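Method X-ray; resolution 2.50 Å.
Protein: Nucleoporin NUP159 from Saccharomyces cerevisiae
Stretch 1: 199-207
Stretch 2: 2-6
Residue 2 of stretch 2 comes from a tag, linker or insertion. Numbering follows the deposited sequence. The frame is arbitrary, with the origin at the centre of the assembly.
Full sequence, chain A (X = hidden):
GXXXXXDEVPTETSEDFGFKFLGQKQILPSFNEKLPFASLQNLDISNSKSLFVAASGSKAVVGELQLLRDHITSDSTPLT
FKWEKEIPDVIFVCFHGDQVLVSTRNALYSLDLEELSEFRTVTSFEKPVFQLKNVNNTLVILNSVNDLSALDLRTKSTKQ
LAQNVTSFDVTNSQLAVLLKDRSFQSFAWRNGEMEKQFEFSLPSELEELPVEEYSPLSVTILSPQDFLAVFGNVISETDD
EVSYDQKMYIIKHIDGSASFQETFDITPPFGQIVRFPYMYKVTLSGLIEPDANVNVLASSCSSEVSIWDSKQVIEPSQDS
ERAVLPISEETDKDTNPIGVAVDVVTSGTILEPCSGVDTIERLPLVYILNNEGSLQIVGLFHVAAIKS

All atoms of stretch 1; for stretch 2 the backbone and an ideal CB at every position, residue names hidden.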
ATOM      1  N   GLU A 199       7.462  21.179  -7.900  1.00 46.13           N
ATOM      2  CA  GLU A 199       6.687  20.768  -9.063  1.00 44.75           C
ATOM      3  C   GLU A 199       7.660  20.354 -10.148  1.00 43.70           C
ATOM      4  O   GLU A 199       8.705  20.986 -10.307  1.00 43.89           O
ATOM      5  CB  GLU A 199       5.869  21.958  -9.551  1.00 44.99           C
ATOM      6  CG  GLU A 199       4.738  21.626 -10.502  1.00 45.92           C
ATOM      7  CD  GLU A 199       3.723  22.753 -10.592  1.00 47.56           C
ATOM      8  OE1 GLU A 199       4.114  23.915 -10.872  1.00 47.71           O
ATOM      9  OE2 GLU A 199       2.529  22.476 -10.372  1.00 48.80           O
ATOM     10  N   PHE A 200       7.337  19.301 -10.897  1.00 42.05           N
ATOM     11  CA  PHE A 200       8.168  18.925 -12.040  1.00 40.48           C
ATOM     12  C   PHE A 200       7.494  18.034 -13.083  1.00 39.59           C
ATOM     13  O   PHE A 200       6.496  17.376 -12.805  1.00 39.89           O
ATOM     14  CB  PHE A 200       9.515  18.338 -11.591  1.00 40.37           C
ATOM     15  CG  PHE A 200       9.398  17.151 -10.693  1.00 40.38           C
ATOM     16  CD1 PHE A 200       9.513  15.872 -11.204  1.00 40.12           C
ATOM     17  CD2 PHE A 200       9.200  17.312  -9.324  1.00 40.87           C
ATOM     18  CE1 PHE A 200       9.416  14.756 -10.368  1.00 40.93           C
ATOM     19  CE2 PHE A 200       9.101  16.212  -8.484  1.00 41.25           C
ATOM     20  CZ  PHE A 200       9.214  14.928  -9.008  1.00 41.00           C
ATOM     21  N   SER A 201       8.053  18.048 -14.292  1.00 38.13           N
ATOM     22  CA  SER A 201       7.592  17.225 -15.399  1.00 36.50           C
ATOM     23  C   SER A 201       8.545  16.058 -15.615  1.00 35.54           C
ATOM     24  O   SER A 201       9.559  15.945 -14.942  1.00 35.30           O
ATOM     25  CB  SER A 201       7.498  18.066 -16.673  1.00 36.39           C
ATOM     26  OG  SER A 201       6.165  18.108 -17.143  1.00 36.09           O
ATOM     27  N   LEU A 202       8.208  15.193 -16.557  1.00 34.73           N
ATOM     28  CA  LEU A 202       9.050  14.057 -16.914  1.00 34.28           C
ATOM     29  C   LEU A 202      10.297  14.507 -17.666  1.00 33.98           C
ATOM     30  O   LEU A 202      10.243  15.484 -18.433  1.00 33.88           O
ATOM     31  CB  LEU A 202       8.264  13.094 -17.804  1.00 34.27           C
ATOM     32  CG  LEU A 202       8.023  11.687 -17.301  1.00 33.94           C
ATOM     33  CD1 LEU A 202       7.269  11.760 -16.013  1.00 33.80           C
ATOM     34  CD2 LEU A 202       7.238  10.932 -18.339  1.00 33.80           C
ATOM     35  N   PRO A 203      11.411  13.791 -17.479  1.00 33.54           N
ATOM     36  CA  PRO A 203      12.621  14.054 -18.252  1.00 33.55           C
ATOM     37  C   PRO A 203      12.366  13.790 -19.726  1.00 33.79           C
ATOM     38  O   PRO A 203      11.561  12.913 -20.071  1.00 33.75           O
ATOM     39  CB  PRO A 203      13.620  13.035 -17.708  1.00 33.22           C
ATOM     40  CG  PRO A 203      13.093  12.625 -16.453  1.00 33.11           C
ATOM     41  CD  PRO A 203      11.605  12.675 -16.546  1.00 33.45           C
ATOM     42  N   SER A 204      13.043  14.554 -20.577  1.00 34.13           N
ATOM     43  CA  SER A 204      12.901  14.458 -22.029  1.00 34.14           C
ATOM     44  C   SER A 204      12.909  13.019 -22.539  1.00 33.87           C
ATOM     45  O   SER A 204      12.036  12.624 -23.308  1.00 33.48           O
ATOM     46  CB  SER A 204      14.012  15.253 -22.694  1.00 33.92           C
ATOM     47  OG  SER A 204      13.599  15.694 -23.966  1.00 35.95           O
ATOM     48  N   GLU A 205      13.883  12.238 -22.076  1.00 34.06           N
ATOM     49  CA  GLU A 205      14.065  10.861 -22.529  1.00 34.53           C
ATOM     50  C   GLU A 205      12.957   9.936 -22.059  1.00 34.91           C
ATOM     51  O   GLU A 205      12.851   8.816 -22.544  1.00 35.25           O
ATOM     52  CB  GLU A 205      15.403  10.306 -22.055  1.00 34.39           C
ATOM     53  CG  GLU A 205      16.600  11.100 -22.516  1.00 35.21           C
ATOM     54  CD  GLU A 205      17.115  12.063 -21.467  1.00 36.80           C
ATOM     55  OE1 GLU A 205      16.295  12.736 -20.782  1.00 36.67           O
ATOM     56  OE2 GLU A 205      18.358  12.157 -21.338  1.00 38.51           O
ATOM     57  N   LEU A 206      12.146  10.399 -21.106  1.00 35.30           N
ATOM     58  CA  LEU A 206      11.035   9.611 -20.586  1.00 35.48           C
ATOM     59  C   LEU A 206       9.717   9.982 -21.244  1.00 35.92           C
ATOM     60  O   LEU A 206       8.805   9.163 -21.298  1.00 36.32           O
ATOM     61  CB  LEU A 206      10.929   9.731 -19.065  1.00 35.37           C
ATOM     62  CG  LEU A 206      12.110   9.219 -18.236  1.00 35.22           C
ATOM     63  CD1 LEU A 206      11.641   8.868 -16.844  1.00 34.05           C
ATOM     64  CD2 LEU A 206      12.808   8.015 -18.900  1.00 35.75           C
ATOM     65  N   GLU A 207       9.611  11.210 -21.741  1.00 36.31           N
ATOM     66  CA  GLU A 207       8.436  11.608 -22.513  1.00 36.66           C
ATOM     67  C   GLU A 207       8.376  10.827 -23.826  1.00 36.61           C
ATOM     68  O   GLU A 207       7.299  10.645 -24.410  1.00 36.77           O
ATOM     69  CB  GLU A 207       8.456  13.107 -22.792  1.00 36.89           C
ATOM     70  CG  GLU A 207       7.071  13.713 -22.945  1.00 38.10           C
ATOM     71  CD  GLU A 207       6.379  13.895 -21.610  1.00 39.83           C
ATOM     72  OE1 GLU A 207       7.013  14.458 -20.691  1.00 40.76           O
ATOM     73  OE2 GLU A 207       5.207  13.469 -21.475  1.00 40.30           O
ATOM     74  N   UNK A   2      14.163  21.036 -16.992  1.00 63.64           N
ATOM     75  CA  UNK A   2      14.395  21.079 -15.516  1.00 63.35           C
ATOM     76  C   UNK A   2      14.629  19.671 -14.907  1.00 62.87           C
ATOM     77  O   UNK A   2      15.483  19.506 -14.025  1.00 63.12           O
ATOM     78  CB  UNK A   2      13.197  21.733 -14.824  1.00 63.35           C
ATOM     79  N   UNK A   3      13.879  18.674 -15.381  1.00 61.78           N
ATOM     80  CA  UNK A   3      14.007  17.303 -14.892  1.00 60.34           C
ATOM     81  C   UNK A   3      15.007  16.529 -15.714  1.00 59.80           C
ATOM     82  O   UNK A   3      15.026  16.656 -16.931  1.00 59.97           O
ATOM     83  CB  UNK A   3      12.653  16.592 -14.911  1.00 60.34           C
ATOM     84  N   UNK A   4      15.819  15.706 -15.060  1.00 58.73           N
ATOM     85  CA  UNK A   4      16.844  14.934 -15.761  1.00 57.77           C
ATOM     86  C   UNK A   4      16.798  13.426 -15.489  1.00 56.79           C
ATOM     87  O   UNK A   4      16.419  12.998 -14.408  1.00 56.77           O
ATOM     88  CB  UNK A   4      18.225  15.468 -15.375  1.00 57.77           C
ATOM     89  N   UNK A   5      17.189  12.633 -16.492  1.00 55.51           N
ATOM     90  CA  UNK A   5      17.286  11.175 -16.379  1.00 54.07           C
ATOM     91  C   UNK A   5      18.721  10.801 -16.098  1.00 52.92           C
ATOM     92  O   UNK A   5      19.608  11.169 -16.848  1.00 53.22           O
ATOM     93  CB  UNK A   5      16.786  10.480 -17.647  1.00 54.07           C
ATOM     94  N   UNK A   6      18.950  10.069 -15.020  1.00 51.54           N
ATOM     95  CA  UNK A   6      20.298   9.646 -14.657  1.00 50.28           C
ATOM     96  C   UNK A   6      20.442   8.134 -14.813  1.00 49.17           C
ATOM     97  O   UNK A   6      19.551   7.479 -15.335  1.00 49.01           O
ATOM     98  CB  UNK A   6      20.626  10.068 -13.223  1.00 50.28           C
TER

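Position 2 begins the visible segment. Its CA-to-CB bond runs sideways to stretch 1, and no atom of that stretch comes within 5.5 Å of the ideal CB, so the coordinates exert little selection and many side chains would be tolerated. The deposited residue is Ala2, which comes from an expression tag and makes no contact here.

Position 3 is far more constrained. Its CA lies 4.9 Å from the CA of Pro203, the closest CA pair across the stretches, and its CB points toward stretch 1. The ideal CB of position 3 sits 3.2 Å from Ser201 O, which is tight, and 4.0 Å from Pro203 N. A carbonyl oxygen this close favours a small side chain able to donate a hydrogen bond: serine suits best, threonine or cysteine might serve, and alanine or glycine would fit without using the acceptor. Phi and psi of -91° and 140° are extended and demand no special residue. The residue is Ser3. With chi1 at -86° (m), its OG donates a hydrogen bond to Ser201 O at 2.8 Å, the one hydrogen bond between the stretches. The same Ser3 OG lies 3.6 Å from Phe200 CB, while Ser3 O packs 3.8 Å from Pro203 CA.

At position 4 the backbone is extended (-127°/148°) and CB points away, and no atom of stretch 1 lies within 5.5 Å of the ideal CB. Polar or beta-branched residues would all be acceptable on this evidence. It is Ser4, whose nearest side-chain approach is Ser4 CB to Pro203 CB, 5.7 Å; its backbone still takes part, Ser4 C lying 3.9 Å from Pro203 CB.

Position 5 turns back toward stretch 1, as alternation along a strand predicts. The ideal CB of position 5 is 4.1 Å from Pro203 CB, 4.8 Å from Leu206 CD2 and 3.9 Å from Glu205 OE1. Two apolar neighbours call for a hydrophobic side chain such as leucine, isoleucine, valine or methionine, although the carboxylate would also make lysine or arginine plausible. The residue is Leu5, which takes the apolar option: Leu5 CB packs against Pro203 CB at 4.1 Å, and Leu5 CG meets Leu206 CD2 at 4.0 Å. Chi1 is t, but chi2 at -103° falls between wells. Glu205 OE1, 3.9 Å from Leu5 CB, gains no polar partner from this side chain.

Position 6 has its CB directed away, with open space on this evidence, so a long polar or charged residue is reasonable. It is Lys6, whose nearest side-chain approach is Lys6 CG to Pro203 CG, 8.4 Å.

Stretch 2 (2-6) ASSLK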
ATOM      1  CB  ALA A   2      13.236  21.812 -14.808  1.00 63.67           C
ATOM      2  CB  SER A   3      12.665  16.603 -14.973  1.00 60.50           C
ATOM      3  OG  SER A   3      11.900  16.870 -13.817  1.00 55.92           O
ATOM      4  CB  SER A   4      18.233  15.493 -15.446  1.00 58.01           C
ATOM      5  OG  SER A   4      18.806  14.855 -14.319  1.00 58.67           O
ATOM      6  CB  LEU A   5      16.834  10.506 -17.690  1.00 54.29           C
ATOM      7  CG  LEU A   5      16.519   8.996 -17.815  1.00 54.58           C
ATOM      8  CD1 LEU A   5      17.656   8.234 -18.492  1.00 54.76           C
ATOM      9  CD2 LEU A   5      16.145   8.334 -16.478  1.00 55.05           C
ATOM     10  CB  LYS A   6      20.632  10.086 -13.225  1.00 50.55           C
ATOM     11  CG  LYS A   6      20.717  11.593 -13.022  1.00 51.20           C
ATOM     12  CD  LYS A   6      21.664  11.942 -11.880  1.00 53.02           C
ATOM     13  CE  LYS A   6      22.963  12.587 -12.395  1.00 54.51           C
ATOM     14  NZ  LYS A   6      24.010  12.750 -11.323  1.00 54.50           N
TER
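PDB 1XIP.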